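Local structure of protein argonaute (Marinitoga piezophila, 5I4A) at residues K15-R19 with I77-E81; P29-A33 with Q45-V51; V39-K43 with K97-D101; E54-F60 with T90-Y94. The protein cleaves single-stranded DNA under the direction of short guide RNAs carrying a 5'-hydroxyl end, and may help defend against invading mobile elements. All coordinates share one frame; numbering follows the deposited sequence.

How the contacts relate
All four contacts lie in the N-terminal domain, where a four-stranded antiparallel sheet meets helices 29-40 and 84-101. Contact 1 is a surface contact at the sheet's edge, held by backbone hydrogen bonds, whereas contact 4 is buried and joins the sheet to helix 84-101 through side-chain packing and water. They meet where strands 16-22 and 51-56 pair, and through Arg19 and Glu54. Contacts 2 and 3, partly buried, take opposite ends of helix 29-40: its first turn packs on a hairpin with one salt bridge, and its C-terminal end and the residue after it are bonded by polar side chains of helix 84-101. That helix also serves contact 4, which Phe42 and Lys97 of contact 3 adjoin.

Contact 1 of 4, residues K15-R19 with I77-E81; sequences KKIKR and IIKEE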
# COMPACT_ATOMS: atom_id res chain seq x y z
N LYS A 15 -25.07 19.82 -10.78
CA LYS A 15 -25.05 18.59 -10.00
C LYS A 15 -26.21 17.68 -10.40
O LYS A 15 -27.10 17.35 -9.61
CB LYS A 15 -25.10 18.90 -8.50
CG LYS A 15 -23.89 19.63 -7.94
CD LYS A 15 -22.63 19.39 -8.76
CE LYS A 15 -21.47 20.21 -8.21
NZ LYS A 15 -20.37 20.38 -9.20
N LYS A 16 -26.19 17.28 -11.67
CA LYS A 16 -27.26 16.45 -12.21
C LYS A 16 -26.72 15.66 -13.40
O LYS A 16 -25.77 16.08 -14.07
CB LYS A 16 -28.46 17.30 -12.64
CG LYS A 16 -28.14 18.33 -13.70
CD LYS A 16 -29.37 19.13 -14.11
CE LYS A 16 -29.74 20.16 -13.06
NZ LYS A 16 -30.92 20.95 -13.48
N ILE A 17 -27.34 14.51 -13.64
CA ILE A 17 -26.98 13.62 -14.74
C ILE A 17 -28.17 13.52 -15.69
O ILE A 17 -29.31 13.39 -15.24
CB ILE A 17 -26.57 12.23 -14.23
CG1 ILE A 17 -25.34 12.33 -13.33
CG2 ILE A 17 -26.31 11.27 -15.39
CD1 ILE A 17 -24.19 13.11 -13.95
N LYS A 18 -27.90 13.60 -16.98
CA LYS A 18 -28.91 13.46 -18.02
C LYS A 18 -28.73 12.11 -18.71
O LYS A 18 -27.61 11.73 -19.05
CB LYS A 18 -28.84 14.59 -19.04
CG LYS A 18 -29.90 14.50 -20.13
CD LYS A 18 -30.42 15.86 -20.55
CE LYS A 18 -29.71 16.38 -21.80
NZ LYS A 18 -30.29 17.68 -22.25
N ARG A 19 -29.84 11.39 -18.90
CA ARG A 19 -29.82 10.10 -19.58
C ARG A 19 -30.63 10.22 -20.86
O ARG A 19 -31.85 10.45 -20.82
CB ARG A 19 -30.36 8.99 -18.69
CG ARG A 19 -30.36 7.62 -19.35
CD ARG A 19 -30.33 6.48 -18.34
NE ARG A 19 -31.35 6.59 -17.31
CZ ARG A 19 -31.11 6.54 -16.01
NH1 ARG A 19 -29.87 6.36 -15.57
NH2 ARG A 19 -32.11 6.65 -15.14
N ILE A 77 -33.46 13.01 -15.87
CA ILE A 77 -32.54 13.87 -15.15
C ILE A 77 -32.44 13.36 -13.73
O ILE A 77 -33.44 13.29 -13.01
CB ILE A 77 -33.00 15.34 -15.18
CG1 ILE A 77 -32.78 15.93 -16.58
CG2 ILE A 77 -32.26 16.15 -14.13
CD1 ILE A 77 -33.89 16.84 -17.05
N ILE A 78 -31.23 12.97 -13.33
CA ILE A 78 -30.97 12.44 -12.00
C ILE A 78 -30.08 13.43 -11.27
O ILE A 78 -28.95 13.69 -11.69
CB ILE A 78 -30.31 11.05 -12.05
CG1 ILE A 78 -30.95 10.20 -13.15
CG2 ILE A 78 -30.40 10.36 -10.70
CD1 ILE A 78 -32.42 9.89 -12.92
N LYS A 79 -30.59 13.99 -10.17
CA LYS A 79 -29.80 14.91 -9.37
C LYS A 79 -28.72 14.15 -8.60
O LYS A 79 -28.92 12.99 -8.20
CB LYS A 79 -30.69 15.67 -8.40
CG LYS A 79 -31.80 16.44 -9.06
CD LYS A 79 -32.83 16.85 -8.05
CE LYS A 79 -33.79 17.87 -8.62
NZ LYS A 79 -34.46 18.57 -7.51
N GLU A 80 -27.58 14.81 -8.39
CA GLU A 80 -26.53 14.22 -7.56
C GLU A 80 -27.06 13.86 -6.18
O GLU A 80 -26.59 12.89 -5.58
CB GLU A 80 -25.36 15.20 -7.46
CG GLU A 80 -24.12 14.63 -6.78
CD GLU A 80 -24.15 14.81 -5.27
OE1 GLU A 80 -24.97 15.62 -4.78
OE2 GLU A 80 -23.36 14.14 -4.57
N GLU A 81 -28.03 14.63 -5.68
CA GLU A 81 -28.68 14.28 -4.42
C GLU A 81 -29.24 12.86 -4.45
O GLU A 81 -29.01 12.07 -3.53
CB GLU A 81 -29.82 15.27 -4.12
CG GLU A 81 -29.40 16.60 -3.54
CD GLU A 81 -30.60 17.45 -3.17
OE1 GLU A 81 -31.26 17.99 -4.08
OE2 GLU A 81 -30.89 17.56 -1.96
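Antiparallel pairing of strand 16-22 with the edge strand 74-79 closes one side of a four-stranded sheet, and its centre is the hydrogen-bonded pair Ile17 and Ile78. Ile17 N donates to Ile78 O at 2.7 Å, and Ile78 N returns the bond to Ile17 O at 2.7 Å. Two residues beyond the central pair, Glu80 N donates to Lys15 O at 2.9 Å, and this bond is nearly straight (177° at the hydrogen). The segments run 160° apart in direction. On either side of the central pair, Lys16 with Lys79 and Lys18 with Ile77 form non-hydrogen-bonded pairs, where the CA of Lys16 lies 3.3 Å from Ile78 O.

Side chains alternate between the two faces of the sheet. Ile17 and Ile78 share the face covered by helix 84-101, where Ile17 packs on Phe87 and Thr90. Lys16, Lys18, Ile77 and Lys79 share the other, and there Lys16 and Ile77 lie side by side, CD of Lys16 4.2 Å from CG2 of Ile77. Arg19 starts out extended, then bends at chi3 (51°), which carries NH2 to 3.9 Å from Ile78 CD1 while its charge is answered by Glu54 and Glu76. At the other end Lys15 CB and Glu80 CB touch at 3.9 Å; beyond them the polar tips part, Lys15 NZ to Ile13 O and Glu80 OE2 to Tyr144 and Lys84.

Contact 2 of 4, residues P29-A33 with Q45-V51; sequences PKLFA and QDSNDLV
Helix-on-hairpin packing joins the first turn of helix 29-40 to residues 45-51, with Pro29, Lys30 and Ala33 set against Asp46 and Val51. The proline ring fits against the turn: Pro29 CB lies 3.5 Å from Ser47 O, and CG lies 3.6 Å from Asn48 O. Val51 takes the inner side. Its CG1, turned anti to the backbone N (chi1 165°), rests 3.8 Å from Ala33 CB, and its other branch, CG2, lies 3.8 Å from Phe32 CD2, meeting that ring obliquely. The same CG2 comes within 3.2 Å of Pro29 O, a carbonyl already engaged by Ala33 N in a backbone bond of the helix. Residues 45-51 form the turn and flanks of the β-hairpin of strands 45-46 and 51-56 at the outer edge of the four-stranded sheet, closed by Ser47 N bonding to Leu50 O, and Phe32 continues inward to meet Tyr70 edge-to-face.

On the outer side the packing turns ionic. Lys30 folds back through bends at chi3 and chi4 to place NZ 3.1 Å from Asp46 OD2, approaching on the syn side and 19° out of the carboxylate plane. Replacing Asp46 by alanine removes the carboxylate, which would probably leave the Lys30 ammonium without its mate and its bent chain free to turn. Asp46 CB meanwhile lies 3.6 Å from Pro29 O.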
# COMPACT_ATOMS: atom_id res chain seq x y z
N PRO A 29 -29.18 -4.10 -30.21
CA PRO A 29 -28.86 -3.01 -29.26
C PRO A 29 -27.44 -3.08 -28.72
O PRO A 29 -26.80 -2.03 -28.54
CB PRO A 29 -29.91 -3.20 -28.16
CG PRO A 29 -31.06 -3.87 -28.85
CD PRO A 29 -30.44 -4.78 -29.87
N LYS A 30 -26.92 -4.27 -28.44
CA LYS A 30 -25.56 -4.38 -27.91
C LYS A 30 -24.54 -3.89 -28.93
O LYS A 30 -23.58 -3.19 -28.57
CB LYS A 30 -25.27 -5.82 -27.50
CG LYS A 30 -23.91 -6.01 -26.83
CD LYS A 30 -23.81 -7.36 -26.15
CE LYS A 30 -24.87 -7.50 -25.06
NZ LYS A 30 -24.76 -6.43 -24.02
N LEU A 31 -24.73 -4.23 -30.20
CA LEU A 31 -23.81 -3.78 -31.24
C LEU A 31 -23.94 -2.28 -31.48
O LEU A 31 -22.94 -1.58 -31.67
CB LEU A 31 -24.05 -4.56 -32.53
CG LEU A 31 -23.25 -4.14 -33.77
CD1 LEU A 31 -21.76 -4.15 -33.48
CD2 LEU A 31 -23.58 -5.03 -34.95
N PHE A 32 -25.18 -1.77 -31.51
CA PHE A 32 -25.40 -0.33 -31.65
C PHE A 32 -24.70 0.43 -30.52
O PHE A 32 -24.01 1.42 -30.76
CB PHE A 32 -26.90 -0.04 -31.67
CG PHE A 32 -27.25 1.38 -32.00
CD1 PHE A 32 -26.61 2.06 -33.03
CD2 PHE A 32 -28.25 2.04 -31.30
CE1 PHE A 32 -26.95 3.37 -33.34
CE2 PHE A 32 -28.59 3.35 -31.61
CZ PHE A 32 -27.94 4.01 -32.62
N ALA A 33 -24.85 -0.05 -29.29
CA ALA A 33 -24.21 0.60 -28.15
C ALA A 33 -22.69 0.53 -28.26
O ALA A 33 -21.99 1.49 -27.91
CB ALA A 33 -24.68 -0.03 -26.84
N GLN A 45 -24.80 2.13 -22.79
CA GLN A 45 -25.42 0.91 -22.30
C GLN A 45 -26.60 0.55 -23.19
O GLN A 45 -27.13 1.39 -23.92
CB GLN A 45 -25.86 1.06 -20.84
CG GLN A 45 -26.24 -0.25 -20.15
CD GLN A 45 -25.17 -1.32 -20.28
OE1 GLN A 45 -23.99 -1.05 -20.04
NE2 GLN A 45 -25.57 -2.52 -20.65
N ASP A 46 -27.00 -0.72 -23.14
CA ASP A 46 -28.06 -1.24 -23.98
C ASP A 46 -29.09 -1.98 -23.14
O ASP A 46 -28.80 -2.46 -22.04
CB ASP A 46 -27.51 -2.18 -25.06
CG ASP A 46 -26.89 -3.44 -24.47
OD1 ASP A 46 -27.62 -4.43 -24.28
OD2 ASP A 46 -25.67 -3.43 -24.19
N SER A 47 -30.31 -2.05 -23.68
CA SER A 47 -31.37 -2.87 -23.11
C SER A 47 -31.75 -3.95 -24.11
O SER A 47 -30.98 -4.27 -25.02
CB SER A 47 -32.59 -2.02 -22.76
OG SER A 47 -33.72 -2.84 -22.47
N ASN A 48 -32.95 -4.52 -23.95
CA ASN A 48 -33.46 -5.46 -24.94
C ASN A 48 -33.83 -4.76 -26.24
O ASN A 48 -33.89 -5.42 -27.29
CB ASN A 48 -34.66 -6.21 -24.37
CG ASN A 48 -34.26 -7.28 -23.39
OD1 ASN A 48 -33.31 -8.04 -23.63
ND2 ASN A 48 -34.96 -7.36 -22.26
N ASP A 49 -34.09 -3.45 -26.21
CA ASP A 49 -34.39 -2.70 -27.42
C ASP A 49 -33.80 -1.29 -27.45
O ASP A 49 -33.54 -0.79 -28.54
CB ASP A 49 -35.91 -2.61 -27.65
CG ASP A 49 -36.53 -3.95 -28.02
OD1 ASP A 49 -36.73 -4.79 -27.12
OD2 ASP A 49 -36.82 -4.15 -29.22
N LEU A 50 -33.57 -0.65 -26.31
CA LEU A 50 -33.11 0.73 -26.27
C LEU A 50 -31.64 0.81 -25.86
O LEU A 50 -31.16 0.03 -25.04
CB LEU A 50 -33.95 1.57 -25.30
CG LEU A 50 -35.39 1.86 -25.73
CD1 LEU A 50 -36.14 2.56 -24.61
CD2 LEU A 50 -35.41 2.70 -27.00
N VAL A 51 -30.94 1.77 -26.45
CA VAL A 51 -29.56 2.10 -26.10
C VAL A 51 -29.56 3.49 -25.48
O VAL A 51 -30.21 4.41 -26.01
CB VAL A 51 -28.64 2.04 -27.33
CG1 VAL A 51 -27.31 2.72 -27.05
CG2 VAL A 51 -28.43 0.60 -27.76

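Contact 3 of 4, residues V39-K43 with K97-D101; sequences VNNFK and KLFLD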
# COMPACT_ATOMS: atom_id res chain seq x y z
N VAL A 39 -16.96 5.39 -31.07
CA VAL A 39 -16.76 6.66 -31.76
C VAL A 39 -16.87 7.86 -30.83
O VAL A 39 -16.38 8.94 -31.17
CB VAL A 39 -17.76 6.80 -32.92
CG1 VAL A 39 -17.55 5.70 -33.94
CG2 VAL A 39 -19.18 6.77 -32.39
N ASN A 40 -17.49 7.71 -29.66
CA ASN A 40 -17.61 8.81 -28.71
C ASN A 40 -16.63 8.71 -27.55
O ASN A 40 -16.61 9.61 -26.71
CB ASN A 40 -19.04 8.88 -28.17
CG ASN A 40 -20.04 9.40 -29.18
OD1 ASN A 40 -20.27 10.60 -29.28
ND2 ASN A 40 -20.64 8.49 -29.95
N ASN A 41 -15.83 7.64 -27.49
CA ASN A 41 -14.92 7.40 -26.37
C ASN A 41 -15.66 7.45 -25.04
O ASN A 41 -15.16 7.94 -24.03
CB ASN A 41 -13.76 8.40 -26.38
CG ASN A 41 -12.71 8.07 -27.42
OD1 ASN A 41 -12.35 6.91 -27.60
ND2 ASN A 41 -12.21 9.09 -28.11
N PHE A 42 -16.89 6.92 -25.04
CA PHE A 42 -17.78 7.05 -23.89
C PHE A 42 -18.77 5.90 -23.95
O PHE A 42 -19.52 5.78 -24.94
CB PHE A 42 -18.50 8.40 -23.92
CG PHE A 42 -19.18 8.75 -22.63
CD1 PHE A 42 -20.37 8.12 -22.27
CD2 PHE A 42 -18.66 9.71 -21.79
CE1 PHE A 42 -21.00 8.44 -21.09
CE2 PHE A 42 -19.29 10.04 -20.60
CZ PHE A 42 -20.46 9.40 -20.25
N LYS A 43 -18.81 5.08 -22.91
CA LYS A 43 -19.56 3.83 -22.97
C LYS A 43 -21.06 4.10 -22.98
O LYS A 43 -21.59 4.80 -22.12
CB LYS A 43 -19.20 2.94 -21.78
CG LYS A 43 -19.69 1.51 -21.91
CD LYS A 43 -18.91 0.57 -21.00
CE LYS A 43 -19.06 -0.88 -21.44
NZ LYS A 43 -18.09 -1.77 -20.74
N LYS A 97 -13.31 10.47 -21.54
CA LYS A 97 -13.61 10.80 -22.93
C LYS A 97 -12.81 12.01 -23.39
O LYS A 97 -12.23 12.01 -24.49
CB LYS A 97 -15.10 11.06 -23.11
CG LYS A 97 -15.42 11.80 -24.40
CD LYS A 97 -16.90 12.10 -24.56
CE LYS A 97 -17.14 12.93 -25.81
NZ LYS A 97 -16.50 12.33 -27.01
N LEU A 98 -12.77 13.06 -22.57
CA LEU A 98 -12.05 14.27 -22.95
C LEU A 98 -10.57 13.99 -23.17
O LEU A 98 -9.97 14.45 -24.15
CB LEU A 98 -12.25 15.35 -21.89
CG LEU A 98 -13.65 15.97 -21.82
CD1 LEU A 98 -13.72 17.02 -20.73
CD2 LEU A 98 -14.04 16.56 -23.17
N PHE A 99 -9.95 13.24 -22.25
CA PHE A 99 -8.55 12.85 -22.42
C PHE A 99 -8.36 12.03 -23.69
O PHE A 99 -7.46 12.30 -24.49
CB PHE A 99 -8.07 12.07 -21.20
CG PHE A 99 -7.57 12.94 -20.07
CD1 PHE A 99 -6.27 13.41 -20.07
CD2 PHE A 99 -8.40 13.26 -19.01
CE1 PHE A 99 -5.81 14.20 -19.03
CE2 PHE A 99 -7.95 14.04 -17.97
CZ PHE A 99 -6.65 14.52 -17.98
N LEU A 100 -9.21 11.02 -23.89
CA LEU A 100 -9.10 10.19 -25.09
C LEU A 100 -9.37 11.01 -26.35
O LEU A 100 -8.74 10.78 -27.39
CB LEU A 100 -10.06 9.00 -25.00
CG LEU A 100 -9.75 7.91 -23.98
CD1 LEU A 100 -10.80 6.81 -24.03
CD2 LEU A 100 -8.36 7.32 -24.22
N ASP A 101 -10.31 11.96 -26.28
CA ASP A 101 -10.58 12.83 -27.42
C ASP A 101 -9.38 13.71 -27.76
O ASP A 101 -9.26 14.16 -28.90
CB ASP A 101 -11.80 13.71 -27.16
CG ASP A 101 -13.11 12.95 -27.28
OD1 ASP A 101 -13.08 11.79 -27.74
OD2 ASP A 101 -14.16 13.52 -26.94
O HOH W 1 -15.21 11.03 -29.52
O HOH W 2 -18.78 12.62 -28.94
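With CG anti to the backbone N (chi1 163°) and a chain that stays extended until it bends at chi4, Lys97 lies along the backbone of Asn40 and Asn41 and places its NZ 2.7 Å from Asn40 O. The contact joins the C-terminal ends of two helices, 29-40 and 84-101, in the N-terminal domain. Asn41 is the first residue to leave the helix, with a positive phi (53°), and the turn there presents both the Asn40 carbonyl and the Asn41 side chain to helix 84-101.

Lys97 NZ is held by several partners. Besides Asn40 O, which it meets from a direction tilted out of the carbonyl plane, it forms a salt bridge one helical turn along with Asp101 OD2 (2.6 Å), using that oxygen's syn lone pair. A water accepts a further bond from NZ and donates to Asn40 OD1, while Asn40 ND2 bonds Thr63 O and Leu36 O. The aliphatic part of Lys97 is packed as well: CB lies 3.3 Å from Asn41 O and 4.0 Å from Phe42 CD2, at the edge of a ring that also meets Phe60 edge-to-face. A methionine in place of Lys97 would probably leave Asn40 O and the Asp101 carboxylate without their shared positive partner.

The Asn41 amide lies across Leu100, its CG 3.7 Å from Leu100 CB. Asp101 OD1 also takes a bond from a water held by Val39 O, and Asn41 ND2 donates to this oxygen at 2.9 Å, almost straight (175°) and within the amide plane.

Contact 4 of 4, residues E54-F60 with T90-Y94; sequences EIPDIDF and TLYKY. With nucleotides of chain B.
The buried layer between the sheet and helix 84-101 is formed here by Tyr94 and Thr90 packing on Pro56, Ile58, Phe60 and the backbone of Glu54. The helix segment crosses the strand at 79°. Tyr94, with CG anti to the backbone N (chi1 -178°), reaches along Pro56, Ile58 and Phe60: Pro56 CG sits 3.7 Å from Tyr94 CG, Ile58 CD1 lies 3.4 Å from Tyr94 OH, and Phe60 CE2 approaches Tyr94 CD1 at 3.9 Å. The Phe60 ring is covered on one face by Ile55 CG2. Thr90 turns its methyl to the strand, CG2 3.3 Å from Glu54 O, leaving OG1 to bond Leu86 O.

Water completes the polar side. One molecule donates to Glu54 O (2.6 Å) and accepts from Lys93 NZ; another donates to both Glu54 OE1 and Thr90 OG1. Glu54 OE2 pairs with Arg19, and Lys93 NZ bonds Lys43 O.

Tyr92 turns to the bound RNA, where the adenine of A11 of chain B lies over its ring, N7 above the centre, and Tyr92 OH bonds OP2 of that nucleotide at 3.2 Å. The helix thus has one side on the sheet and another on RNA, within a two-layer α/β arrangement.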
# COMPACT_ATOMS: atom_id res chain seq x y z
N GLU A 54 -25.57 8.08 -20.20
CA GLU A 54 -25.68 8.98 -19.05
C GLU A 54 -24.53 9.97 -19.10
O GLU A 54 -23.36 9.56 -19.08
CB GLU A 54 -25.69 8.19 -17.74
CG GLU A 54 -26.95 7.36 -17.55
CD GLU A 54 -26.75 6.16 -16.65
OE1 GLU A 54 -25.59 5.85 -16.31
OE2 GLU A 54 -27.76 5.52 -16.28
N ILE A 55 -24.85 11.26 -19.16
CA ILE A 55 -23.86 12.30 -19.38
C ILE A 55 -24.05 13.40 -18.35
O ILE A 55 -25.13 13.52 -17.74
CB ILE A 55 -23.95 12.88 -20.81
CG1 ILE A 55 -25.34 13.46 -21.06
CG2 ILE A 55 -23.59 11.83 -21.85
CD1 ILE A 55 -25.41 14.40 -22.25
N PRO A 56 -23.03 14.23 -18.13
CA PRO A 56 -23.24 15.44 -17.34
C PRO A 56 -24.16 16.40 -18.08
O PRO A 56 -24.30 16.34 -19.31
CB PRO A 56 -21.83 16.03 -17.19
CG PRO A 56 -20.89 14.93 -17.59
CD PRO A 56 -21.63 14.09 -18.57
N ASP A 57 -24.79 17.29 -17.32
CA ASP A 57 -25.71 18.27 -17.90
C ASP A 57 -24.94 19.43 -18.52
O ASP A 57 -25.03 20.58 -18.11
CB ASP A 57 -26.70 18.76 -16.85
CG ASP A 57 -27.79 19.63 -17.43
OD1 ASP A 57 -28.07 19.49 -18.65
OD2 ASP A 57 -28.37 20.44 -16.69
N ILE A 58 -24.15 19.09 -19.54
CA ILE A 58 -23.34 20.05 -20.28
C ILE A 58 -23.52 19.77 -21.77
O ILE A 58 -24.12 18.77 -22.17
CB ILE A 58 -21.85 19.99 -19.88
CG1 ILE A 58 -21.37 18.54 -19.77
CG2 ILE A 58 -21.63 20.73 -18.57
CD1 ILE A 58 -20.84 17.94 -21.06
N ASP A 59 -22.99 20.68 -22.58
CA ASP A 59 -23.04 20.48 -24.03
C ASP A 59 -22.21 19.26 -24.40
O ASP A 59 -21.02 19.19 -24.10
CB ASP A 59 -22.54 21.72 -24.76
CG ASP A 59 -23.05 21.79 -26.19
OD1 ASP A 59 -24.28 21.78 -26.38
OD2 ASP A 59 -22.21 21.83 -27.11
N PHE A 60 -22.86 18.30 -25.06
CA PHE A 60 -22.26 17.00 -25.36
C PHE A 60 -22.71 16.63 -26.77
O PHE A 60 -23.84 16.18 -26.97
CB PHE A 60 -22.69 15.96 -24.33
CG PHE A 60 -21.91 14.67 -24.40
CD1 PHE A 60 -21.99 13.84 -25.51
CD2 PHE A 60 -21.11 14.27 -23.34
CE1 PHE A 60 -21.29 12.66 -25.57
CE2 PHE A 60 -20.41 13.08 -23.39
CZ PHE A 60 -20.50 12.28 -24.51
N THR A 90 -20.44 8.99 -13.82
CA THR A 90 -20.62 9.73 -15.06
C THR A 90 -19.49 10.74 -15.27
O THR A 90 -18.97 10.88 -16.38
CB THR A 90 -21.96 10.45 -15.05
OG1 THR A 90 -23.00 9.50 -14.77
CG2 THR A 90 -22.23 11.10 -16.40
N LEU A 91 -19.10 11.44 -14.21
CA LEU A 91 -18.02 12.42 -14.32
C LEU A 91 -16.69 11.76 -14.66
O LEU A 91 -15.91 12.28 -15.46
CB LEU A 91 -17.92 13.22 -13.03
CG LEU A 91 -17.07 14.49 -13.01
CD1 LEU A 91 -17.50 15.45 -14.11
CD2 LEU A 91 -17.18 15.16 -11.66
N TYR A 92 -16.43 10.59 -14.06
CA TYR A 92 -15.22 9.84 -14.38
C TYR A 92 -15.18 9.46 -15.86
O TYR A 92 -14.16 9.63 -16.53
CB TYR A 92 -15.13 8.59 -13.51
CG TYR A 92 -14.27 8.75 -12.28
CD1 TYR A 92 -12.95 9.19 -12.37
CD2 TYR A 92 -14.77 8.47 -11.01
CE1 TYR A 92 -12.16 9.34 -11.25
CE2 TYR A 92 -13.99 8.61 -9.88
CZ TYR A 92 -12.69 9.05 -10.00
OH TYR A 92 -11.91 9.19 -8.88
N LYS A 93 -16.29 8.94 -16.38
CA LYS A 93 -16.35 8.58 -17.79
C LYS A 93 -16.22 9.80 -18.68
O LYS A 93 -15.63 9.72 -19.76
CB LYS A 93 -17.65 7.83 -18.09
CG LYS A 93 -17.78 6.51 -17.34
CD LYS A 93 -19.17 5.91 -17.53
CE LYS A 93 -19.45 5.62 -18.99
NZ LYS A 93 -20.83 5.07 -19.18
N TYR A 94 -16.76 10.94 -18.24
CA TYR A 94 -16.68 12.15 -19.04
C TYR A 94 -15.25 12.67 -19.10
O TYR A 94 -14.80 13.16 -20.15
CB TYR A 94 -17.61 13.22 -18.49
CG TYR A 94 -17.59 14.48 -19.31
CD1 TYR A 94 -17.92 14.45 -20.66
CD2 TYR A 94 -17.23 15.70 -18.75
CE1 TYR A 94 -17.90 15.60 -21.42
CE2 TYR A 94 -17.20 16.85 -19.51
CZ TYR A 94 -17.54 16.79 -20.85
OH TYR A 94 -17.52 17.93 -21.61
P A B 11 -12.70 5.92 -7.21
OP1 A B 11 -11.64 5.89 -8.25
OP2 A B 11 -13.25 7.21 -6.74
O5' A B 11 -13.90 5.01 -7.73
C5' A B 11 -15.17 5.05 -7.11
C4' A B 11 -16.22 4.47 -8.02
O4' A B 11 -16.41 5.37 -9.15
C3' A B 11 -15.84 3.14 -8.65
O3' A B 11 -16.13 2.01 -7.84
C2' A B 11 -16.58 3.16 -9.98
O2' A B 11 -17.95 2.80 -9.83
C1' A B 11 -16.51 4.64 -10.35
N9 A B 11 -15.32 4.93 -11.16
C8 A B 11 -14.03 5.22 -10.76
N7 A B 11 -13.20 5.44 -11.75
C5 A B 11 -14.01 5.29 -12.88
C6 A B 11 -13.75 5.39 -14.26
N6 A B 11 -12.55 5.69 -14.77
N1 A B 11 -14.78 5.17 -15.10
C2 A B 11 -15.99 4.88 -14.60
N3 A B 11 -16.35 4.76 -13.33
C4 A B 11 -15.30 4.98 -12.52
O HOH W 3 -23.78 5.51 -20.08
O HOH W 4 -21.97 7.52 -18.20
O HOH W 5 -22.72 7.25 -16.11